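Local coordinates for protein ancestral D-type dye decolorizing peroxidase (Geotrichum candidum, PDB 7ANV) that probably uses its haem to reduce hydrogen peroxide while oxidising bulky dyes, as other dye-decolorizing peroxidases do, at residues I45-Q50 with P477-L482; P76-N81 with D155-E160; L92-D97 with K483-A488. One frame throughout, in Å; residues are numbered along the deposited sequence.

Contact 1 of 3, residues I45-Q50 with P477-L482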
loop_
_atom_site.group_PDB
_atom_site.type_symbol
_atom_site.label_atom_id
_atom_site.label_comp_id
_atom_site.label_asym_id
_atom_site.label_seq_id
_atom_site.Cartn_x
_atom_site.Cartn_y
_atom_site.Cartn_z
ATOM N N ILE A 45 -5.909 -13.363 -17.790
ATOM C CA ILE A 45 -5.684 -12.073 -17.071
ATOM C C ILE A 45 -7.068 -11.491 -16.760
ATOM O O ILE A 45 -7.859 -11.287 -17.676
ATOM C CB ILE A 45 -4.800 -11.082 -17.852
ATOM C CG1 ILE A 45 -3.394 -11.626 -18.098
ATOM C CG2 ILE A 45 -4.740 -9.724 -17.134
ATOM C CD1 ILE A 45 -2.598 -11.859 -16.843
ATOM N N THR A 46 -7.315 -11.210 -15.491
ATOM C CA THR A 46 -8.585 -10.662 -14.985
ATOM C C THR A 46 -8.611 -9.155 -15.206
ATOM O O THR A 46 -7.717 -8.460 -14.682
ATOM C CB THR A 46 -8.742 -10.955 -13.499
ATOM O OG1 THR A 46 -8.462 -12.347 -13.277
ATOM C CG2 THR A 46 -10.121 -10.627 -13.004
ATOM N N THR A 47 -9.580 -8.703 -15.969
ATOM C CA THR A 47 -9.748 -7.256 -16.254
ATOM C C THR A 47 -10.629 -6.639 -15.181
ATOM O O THR A 47 -11.331 -7.384 -14.459
ATOM C CB THR A 47 -10.393 -7.018 -17.609
ATOM O OG1 THR A 47 -11.712 -7.583 -17.596
ATOM C CG2 THR A 47 -9.560 -7.610 -18.706
ATOM N N THR A 48 -10.681 -5.315 -15.153
ATOM C CA THR A 48 -11.590 -4.615 -14.213
ATOM C C THR A 48 -13.029 -5.020 -14.536
ATOM O O THR A 48 -13.839 -5.187 -13.581
ATOM C CB THR A 48 -11.345 -3.100 -14.227
ATOM O OG1 THR A 48 -10.063 -2.819 -13.674
ATOM C CG2 THR A 48 -12.397 -2.376 -13.425
ATOM N N ALA A 49 -13.386 -5.146 -15.820
ATOM C CA ALA A 49 -14.736 -5.599 -16.214
ATOM C C ALA A 49 -15.045 -6.924 -15.497
ATOM O O ALA A 49 -16.150 -7.056 -14.910
ATOM C CB ALA A 49 -14.860 -5.711 -17.734
ATOM N N GLN A 50 -14.129 -7.902 -15.553
ATOM C CA GLN A 50 -14.357 -9.228 -14.954
ATOM C C GLN A 50 -14.420 -9.087 -13.434
ATOM O O GLN A 50 -15.264 -9.711 -12.810
ATOM C CB GLN A 50 -13.268 -10.220 -15.340
ATOM C CG GLN A 50 -13.562 -11.613 -14.799
ATOM C CD GLN A 50 -14.859 -12.174 -15.321
ATOM O OE1 GLN A 50 -15.193 -12.056 -16.492
ATOM N NE2 GLN A 50 -15.621 -12.798 -14.446
ATOM N N PRO A 477 0.721 -3.594 -17.582
ATOM C CA PRO A 477 0.229 -3.061 -18.841
ATOM C C PRO A 477 -1.262 -3.319 -19.053
ATOM O O PRO A 477 -1.857 -4.154 -18.400
ATOM C CB PRO A 477 1.023 -3.814 -19.922
ATOM C CG PRO A 477 2.156 -4.433 -19.178
ATOM C CD PRO A 477 1.613 -4.736 -17.795
ATOM N N SER A 478 -1.813 -2.608 -20.037
ATOM C CA SER A 478 -3.175 -2.852 -20.554
ATOM C C SER A 478 -3.248 -4.234 -21.228
ATOM O O SER A 478 -2.207 -4.803 -21.652
ATOM C CB SER A 478 -3.589 -1.748 -21.477
ATOM O OG SER A 478 -2.930 -1.878 -22.727
ATOM N N ILE A 479 -4.466 -4.726 -21.454
ATOM C CA ILE A 479 -4.671 -5.981 -22.203
ATOM C C ILE A 479 -4.189 -5.773 -23.637
ATOM O O ILE A 479 -3.449 -6.622 -24.138
ATOM C CB ILE A 479 -6.137 -6.432 -22.151
ATOM C CG1 ILE A 479 -6.583 -6.581 -20.694
ATOM C CG2 ILE A 479 -6.296 -7.723 -22.939
ATOM C CD1 ILE A 479 -5.773 -7.561 -19.895
ATOM N N SER A 480 -4.556 -4.667 -24.265
ATOM C CA SER A 480 -4.144 -4.436 -25.675
ATOM C C SER A 480 -2.617 -4.335 -25.745
ATOM O O SER A 480 -2.038 -4.840 -26.724
ATOM C CB SER A 480 -4.859 -3.253 -26.246
ATOM O OG SER A 480 -4.450 -2.113 -25.621
ATOM N N ALA A 481 -1.953 -3.768 -24.740
ATOM C CA ALA A 481 -0.471 -3.695 -24.726
ATOM C C ALA A 481 0.124 -5.111 -24.609
ATOM O O ALA A 481 1.089 -5.440 -25.354
ATOM C CB ALA A 481 0.037 -2.807 -23.643
ATOM N N LEU A 482 -0.419 -5.930 -23.707
ATOM C CA LEU A 482 0.004 -7.337 -23.551
ATOM C C LEU A 482 -0.119 -8.052 -24.910
ATOM O O LEU A 482 0.845 -8.725 -25.298
ATOM C CB LEU A 482 -0.838 -8.023 -22.480
ATOM C CG LEU A 482 -0.570 -7.574 -21.048
ATOM C CD1 LEU A 482 -1.484 -8.327 -20.101
ATOM C CD2 LEU A 482 0.896 -7.757 -20.631
#
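Ile45, Thr47, Ile479 and Leu482 meet without any ring or other planar side chain between them, so the contact has no stacked faces or edges and is built from branched aliphatic groups. Ile479 is the hub. Its terminal CD1 lies 3.7 Å from the CG2 branch of Ile45 as the two side chains slide past each other in opposite directions. Thr47 crosses Ile479 at about a right angle, its CG2 methyl 3.7 Å from Ile479 CG1. More loosely, Leu482 CD1 stands 4.3 Å from Ile45 CG1.

Thr47 suits its place because each branch has its own task. With chi1 at 63°, OG1 turns back to accept the amide of Gln50 (N to OG1 3.2 Å) and also bonds Asn6 OD1, while CG2 faces Ile479. Replacing Thr47 by an alanine is likely to cost Gln50 N its cap and Asn6 OD1 this partner, and to open a gap beside Ile479 CG1. Ser478 makes the matching bond on the other segment, where Ala481 N lies 2.9 Å from Ser478 OG. Two side-chain N-caps thus start helices 48-59 and 479-486 beside an apolar join between the N-terminal domain, of the dimeric alpha+beta barrel family, and the C-terminal helix.

Contact 2 of 3, residues P76-N81 with D155-E160; sequences PLAGVN and DKKLQE
Lys157, Ala78 and Val80 form a helix-on-sheet contact in the N-terminal domain, where helix 151-164 packs against strand 78-84 at the border of a four-stranded antiparallel sheet. It is an apolar contact made by a charged residue, in which the methylene chain of Lys157 does the touching and its ammonium group is carried past. Val80 CG2 is 3.7 Å from Lys157 CG, and the same methyl lies close to CD as the two side chains cross obliquely. Farther along the lysine, CE comes to 4.1 Å from Ala78 CB. Ala78 and Val80, two apart on an extended strand, both direct their beta-carbons to the helix, whereas a beta-carbon at the intervening Gly79 would point away.

The shape of Lys157 explains the fit: CG stands anti to the backbone N (chi1 -177°), then bends at chi2 and chi3, both near 60°, lay the methylenes beside Val80 and Ala78 and turn NZ back to Glu160. NZ ends 2.9 Å from Glu160 OE1, on the syn side of the carboxylate, a salt bridge consistent with holding the bend. The short side chain of Ala78 lets CE come near the strand; Val80, buried where the other two are partly exposed, offers its CG2 branch to the methylenes.

Around it, Val80 also touches Ile161 of the same helix and Ile144 of strand 142-148, and Lys157 reaches Val146, so helix 151-164 spans both strands.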
loop_
_atom_site.group_PDB
_atom_site.type_symbol
_atom_site.label_atom_id
_atom_site.label_comp_id
_atom_site.label_asym_id
_atom_site.label_seq_id
_atom_site.Cartn_x
_atom_site.Cartn_y
_atom_site.Cartn_z
ATOM N N PRO A 76 -15.507 -20.669 -5.583
ATOM C CA PRO A 76 -14.166 -20.797 -6.157
ATOM C C PRO A 76 -13.964 -19.672 -7.180
ATOM O O PRO A 76 -14.722 -19.593 -8.131
ATOM C CB PRO A 76 -14.111 -22.183 -6.821
ATOM C CG PRO A 76 -15.363 -22.899 -6.333
ATOM C CD PRO A 76 -16.353 -21.821 -5.942
ATOM N N LEU A 77 -12.970 -18.815 -6.949
ATOM C CA LEU A 77 -12.766 -17.612 -7.774
ATOM C C LEU A 77 -11.288 -17.244 -7.734
ATOM O O LEU A 77 -10.790 -17.078 -6.596
ATOM C CB LEU A 77 -13.605 -16.493 -7.172
ATOM C CG LEU A 77 -13.504 -15.172 -7.910
ATOM C CD1 LEU A 77 -14.337 -15.244 -9.180
ATOM C CD2 LEU A 77 -13.942 -14.037 -6.993
ATOM N N ALA A 78 -10.634 -17.140 -8.895
ATOM C CA ALA A 78 -9.211 -16.754 -9.008
ATOM C C ALA A 78 -9.115 -15.456 -9.805
ATOM O O ALA A 78 -9.963 -15.212 -10.670
ATOM C CB ALA A 78 -8.390 -17.839 -9.648
ATOM N N GLY A 79 -8.147 -14.612 -9.487
ATOM C CA GLY A 79 -7.858 -13.454 -10.332
ATOM C C GLY A 79 -6.376 -13.442 -10.649
ATOM O O GLY A 79 -5.607 -13.865 -9.792
ATOM N N VAL A 80 -5.996 -13.044 -11.843
ATOM C CA VAL A 80 -4.585 -13.102 -12.326
ATOM C C VAL A 80 -4.231 -11.764 -12.938
ATOM O O VAL A 80 -4.950 -11.315 -13.817
ATOM C CB VAL A 80 -4.343 -14.211 -13.367
ATOM C CG1 VAL A 80 -2.862 -14.270 -13.764
ATOM C CG2 VAL A 80 -4.818 -15.541 -12.824
ATOM N N ASN A 81 -3.120 -11.162 -12.498
ATOM C CA ASN A 81 -2.553 -9.968 -13.162
ATOM C C ASN A 81 -1.051 -10.217 -13.326
ATOM O O ASN A 81 -0.474 -11.119 -12.680
ATOM C CB ASN A 81 -2.777 -8.678 -12.353
ATOM C CG ASN A 81 -4.104 -7.966 -12.520
ATOM O OD1 ASN A 81 -4.227 -6.804 -12.135
ATOM N ND2 ASN A 81 -5.099 -8.603 -13.099
ATOM N N ASP A 155 -3.467 -22.222 -5.829
ATOM C CA ASP A 155 -2.447 -23.256 -6.164
ATOM C C ASP A 155 -2.768 -23.867 -7.520
ATOM O O ASP A 155 -1.842 -24.096 -8.306
ATOM C CB ASP A 155 -2.372 -24.303 -5.054
ATOM C CG ASP A 155 -1.778 -23.768 -3.766
ATOM O OD1 ASP A 155 -1.286 -22.604 -3.784
ATOM O OD2 ASP A 155 -1.801 -24.534 -2.746
ATOM N N LYS A 156 -4.044 -24.134 -7.774
ATOM C CA LYS A 156 -4.493 -24.732 -9.042
ATOM C C LYS A 156 -4.175 -23.758 -10.162
ATOM O O LYS A 156 -3.642 -24.171 -11.217
ATOM C CB LYS A 156 -5.986 -25.036 -8.954
ATOM C CG LYS A 156 -6.528 -25.601 -10.251
ATOM C CD LYS A 156 -7.923 -26.123 -10.091
ATOM C CE LYS A 156 -8.286 -27.097 -11.183
ATOM N NZ LYS A 156 -9.618 -27.691 -10.905
ATOM N N LYS A 157 -4.502 -22.474 -9.962
ATOM C CA LYS A 157 -4.267 -21.472 -11.019
ATOM C C LYS A 157 -2.748 -21.307 -11.254
ATOM O O LYS A 157 -2.301 -21.145 -12.416
ATOM C CB LYS A 157 -4.946 -20.170 -10.618
ATOM C CG LYS A 157 -4.864 -19.057 -11.633
ATOM C CD LYS A 157 -5.460 -19.349 -12.971
ATOM C CE LYS A 157 -6.938 -19.686 -12.963
ATOM N NZ LYS A 157 -7.442 -19.824 -14.354
ATOM N N LEU A 158 -1.961 -21.275 -10.192
ATOM C CA LEU A 158 -0.486 -21.208 -10.316
ATOM C C LEU A 158 0.049 -22.406 -11.114
ATOM O O LEU A 158 0.985 -22.212 -11.879
ATOM C CB LEU A 158 0.135 -21.189 -8.930
ATOM C CG LEU A 158 0.149 -19.832 -8.273
ATOM C CD1 LEU A 158 0.469 -19.986 -6.782
ATOM C CD2 LEU A 158 1.128 -18.913 -8.993
ATOM N N GLN A 159 -0.461 -23.629 -10.928
ATOM C CA GLN A 159 0.034 -24.789 -11.718
ATOM C C GLN A 159 -0.264 -24.527 -13.200
ATOM O O GLN A 159 0.530 -24.915 -14.047
ATOM C CB GLN A 159 -0.610 -26.087 -11.252
ATOM C CG GLN A 159 -0.063 -26.575 -9.922
ATOM C CD GLN A 159 1.428 -26.812 -10.040
ATOM O OE1 GLN A 159 1.927 -27.443 -10.981
ATOM N NE2 GLN A 159 2.159 -26.216 -9.116
ATOM N N GLU A 160 -1.416 -23.953 -13.510
ATOM C CA GLU A 160 -1.801 -23.663 -14.914
ATOM C C GLU A 160 -0.832 -22.620 -15.495
ATOM O O GLU A 160 -0.328 -22.805 -16.637
ATOM C CB GLU A 160 -3.266 -23.213 -14.944
ATOM C CG GLU A 160 -3.727 -22.818 -16.315
ATOM C CD GLU A 160 -5.158 -22.307 -16.336
ATOM O OE1 GLU A 160 -5.688 -21.991 -15.260
ATOM O OE2 GLU A 160 -5.697 -22.186 -17.444
#

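Contact 3 of 3, residues L92-D97 with K483-A488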
loop_
_atom_site.group_PDB
_atom_site.type_symbol
_atom_site.label_atom_id
_atom_site.label_comp_id
_atom_site.label_asym_id
_atom_site.label_seq_id
_atom_site.Cartn_x
_atom_site.Cartn_y
_atom_site.Cartn_z
ATOM N N LEU A 92 13.191 -8.023 -22.632
ATOM C CA LEU A 92 12.258 -8.274 -23.762
ATOM C C LEU A 92 12.560 -7.358 -24.960
ATOM O O LEU A 92 11.896 -7.548 -26.012
ATOM C CB LEU A 92 10.824 -8.069 -23.278
ATOM C CG LEU A 92 10.340 -9.107 -22.274
ATOM C CD1 LEU A 92 8.938 -8.762 -21.779
ATOM C CD2 LEU A 92 10.426 -10.497 -22.885
ATOM N N GLY A 93 13.461 -6.396 -24.807
ATOM C CA GLY A 93 13.825 -5.425 -25.856
ATOM C C GLY A 93 12.736 -4.386 -26.053
ATOM O O GLY A 93 12.655 -3.802 -27.135
ATOM N N ILE A 94 11.924 -4.128 -25.032
ATOM C CA ILE A 94 10.862 -3.086 -25.103
ATOM C C ILE A 94 11.483 -1.776 -24.639
ATOM O O ILE A 94 11.928 -1.698 -23.491
ATOM C CB ILE A 94 9.618 -3.512 -24.314
ATOM C CG1 ILE A 94 8.990 -4.750 -24.957
ATOM C CG2 ILE A 94 8.634 -2.362 -24.227
ATOM C CD1 ILE A 94 7.998 -5.471 -24.091
ATOM N N ASN A 95 11.570 -0.798 -25.532
ATOM C CA ASN A 95 12.228 0.494 -25.247
ATOM C C ASN A 95 11.335 1.286 -24.285
ATOM O O ASN A 95 10.262 1.735 -24.693
ATOM C CB ASN A 95 12.498 1.246 -26.546
ATOM C CG ASN A 95 13.181 2.567 -26.317
ATOM O OD1 ASN A 95 13.088 3.141 -25.239
ATOM N ND2 ASN A 95 13.786 3.095 -27.361
ATOM N N ASP A 96 11.775 1.502 -23.053
ATOM C CA ASP A 96 10.914 2.220 -22.082
ATOM C C ASP A 96 11.532 3.590 -21.783
ATOM O O ASP A 96 11.414 4.055 -20.658
ATOM C CB ASP A 96 10.654 1.347 -20.858
ATOM C CG ASP A 96 11.889 1.039 -20.046
ATOM O OD1 ASP A 96 13.020 1.129 -20.612
ATOM O OD2 ASP A 96 11.720 0.697 -18.873
ATOM N N ASP A 97 12.170 4.211 -22.767
ATOM C CA ASP A 97 12.822 5.543 -22.608
ATOM C C ASP A 97 11.828 6.597 -22.101
ATOM O O ASP A 97 12.303 7.467 -21.342
ATOM C CB ASP A 97 13.517 5.972 -23.898
ATOM C CG ASP A 97 14.810 5.208 -24.128
ATOM O OD1 ASP A 97 15.362 4.677 -23.138
ATOM O OD2 ASP A 97 15.239 5.121 -25.296
ATOM N N LYS A 483 -1.216 -7.850 -25.645
ATOM C CA LYS A 483 -1.494 -8.552 -26.924
ATOM C C LYS A 483 -0.584 -8.030 -28.034
ATOM O O LYS A 483 -0.053 -8.865 -28.806
ATOM C CB LYS A 483 -2.942 -8.337 -27.355
ATOM C CG LYS A 483 -3.956 -9.167 -26.603
ATOM C CD LYS A 483 -5.393 -8.822 -26.939
ATOM C CE LYS A 483 -6.380 -9.762 -26.286
ATOM N NZ LYS A 483 -7.770 -9.450 -26.680
ATOM N N ASP A 484 -0.476 -6.708 -28.165
ATOM C CA ASP A 484 0.053 -6.051 -29.389
ATOM C C ASP A 484 1.521 -5.701 -29.197
ATOM O O ASP A 484 2.211 -5.621 -30.194
ATOM C CB ASP A 484 -0.816 -4.859 -29.808
ATOM C CG ASP A 484 -2.249 -5.291 -30.067
ATOM O OD1 ASP A 484 -2.459 -6.475 -30.395
ATOM O OD2 ASP A 484 -3.166 -4.455 -29.871
ATOM N N THR A 485 2.034 -5.603 -27.974
ATOM C CA THR A 485 3.452 -5.221 -27.767
ATOM C C THR A 485 4.247 -6.316 -27.041
ATOM O O THR A 485 5.407 -6.565 -27.447
ATOM C CB THR A 485 3.538 -3.896 -27.012
ATOM O OG1 THR A 485 2.917 -2.914 -27.864
ATOM C CG2 THR A 485 4.961 -3.557 -26.649
ATOM N N PHE A 486 3.737 -6.864 -25.934
ATOM C CA PHE A 486 4.522 -7.779 -25.073
ATOM C C PHE A 486 4.545 -9.185 -25.685
ATOM O O PHE A 486 5.629 -9.795 -25.707
ATOM C CB PHE A 486 3.992 -7.785 -23.642
ATOM C CG PHE A 486 4.317 -6.543 -22.886
ATOM C CD1 PHE A 486 3.700 -5.331 -23.192
ATOM C CD2 PHE A 486 5.228 -6.578 -21.847
ATOM C CE1 PHE A 486 4.008 -4.182 -22.486
ATOM C CE2 PHE A 486 5.532 -5.421 -21.151
ATOM C CZ PHE A 486 4.941 -4.225 -21.482
ATOM N N ALA A 487 3.391 -9.680 -26.129
ATOM C CA ALA A 487 3.215 -11.042 -26.657
ATOM C C ALA A 487 3.728 -11.102 -28.096
ATOM O O ALA A 487 3.830 -10.064 -28.752
ATOM C CB ALA A 487 1.763 -11.450 -26.581
ATOM N N ALA A 488 4.048 -12.300 -28.542
ATOM C CA ALA A 488 4.544 -12.618 -29.903
ATOM C C ALA A 488 3.732 -13.793 -30.458
ATOM O O ALA A 488 3.106 -14.566 -29.696
ATOM C CB ALA A 488 6.009 -12.972 -29.835
ATOM O OXT ALA A 488 3.703 -13.978 -31.685
#
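A Schellman motif at Gly93 ends helix 86-92, with bonds back into its last turn, and puts Leu92, just before the glycine, and Ile94, just after it, both against Phe486 near the end of the C-terminal helix 479-486. Gly93 takes a positive phi of 74°, which a residue without a beta-carbon adopts easily, and the reversal brings Ile94 to the aromatic ring. Ile94 CD1 sits over one face of Phe486, 3.9 Å from the ring centroid and 17° off the normal, a CH-pi contact. The methyl is offset toward the rim, with Phe486 CD2 its nearest ring atom at 3.7 Å.

The long, slim arm of isoleucine suits the task: CG1 anti to the carbonyl carbon and chi2 extended at 165° together carry CD1 out over the flat ring. The same methyl also comes within 4.4 Å of Thr485 CG2. Elsewhere Phe486 meets the ring of Phe84 and touches Leu89 and Leu38, so it is buried between several elements, while Arg35 bonds the carbonyls of Thr485 and Phe486. Leu92 completes the apolar patch, its CD1 approaching Phe486 CD2 obliquely at 4.3 Å.

In the fold
Contacts 1 and 3 share helix 479-486, their centres about 15 Å apart; Leu482 O lies 2.8 Å from Ala487 N, a probable i to i+5 bond of the wider pi-type turn ending the helix, and Pro477 CG packs on Phe486 CZ at 3.6 Å. Contact 2 meets contact 1 through the backbone, Thr46 N probably bonding Val80 O at 2.9 Å, with centres about 16 Å apart. Contacts 2 and 3 do not touch, their nearest atoms about 11 Å apart. None of the three supplies residues to the haem pocket or to the oxygen site of Arg367, Leu392 and Phe394. Contacts 1 and 3 fasten the chain's C-terminal helix onto the N-terminal domain, whose own helix-sheet packing includes contact 2.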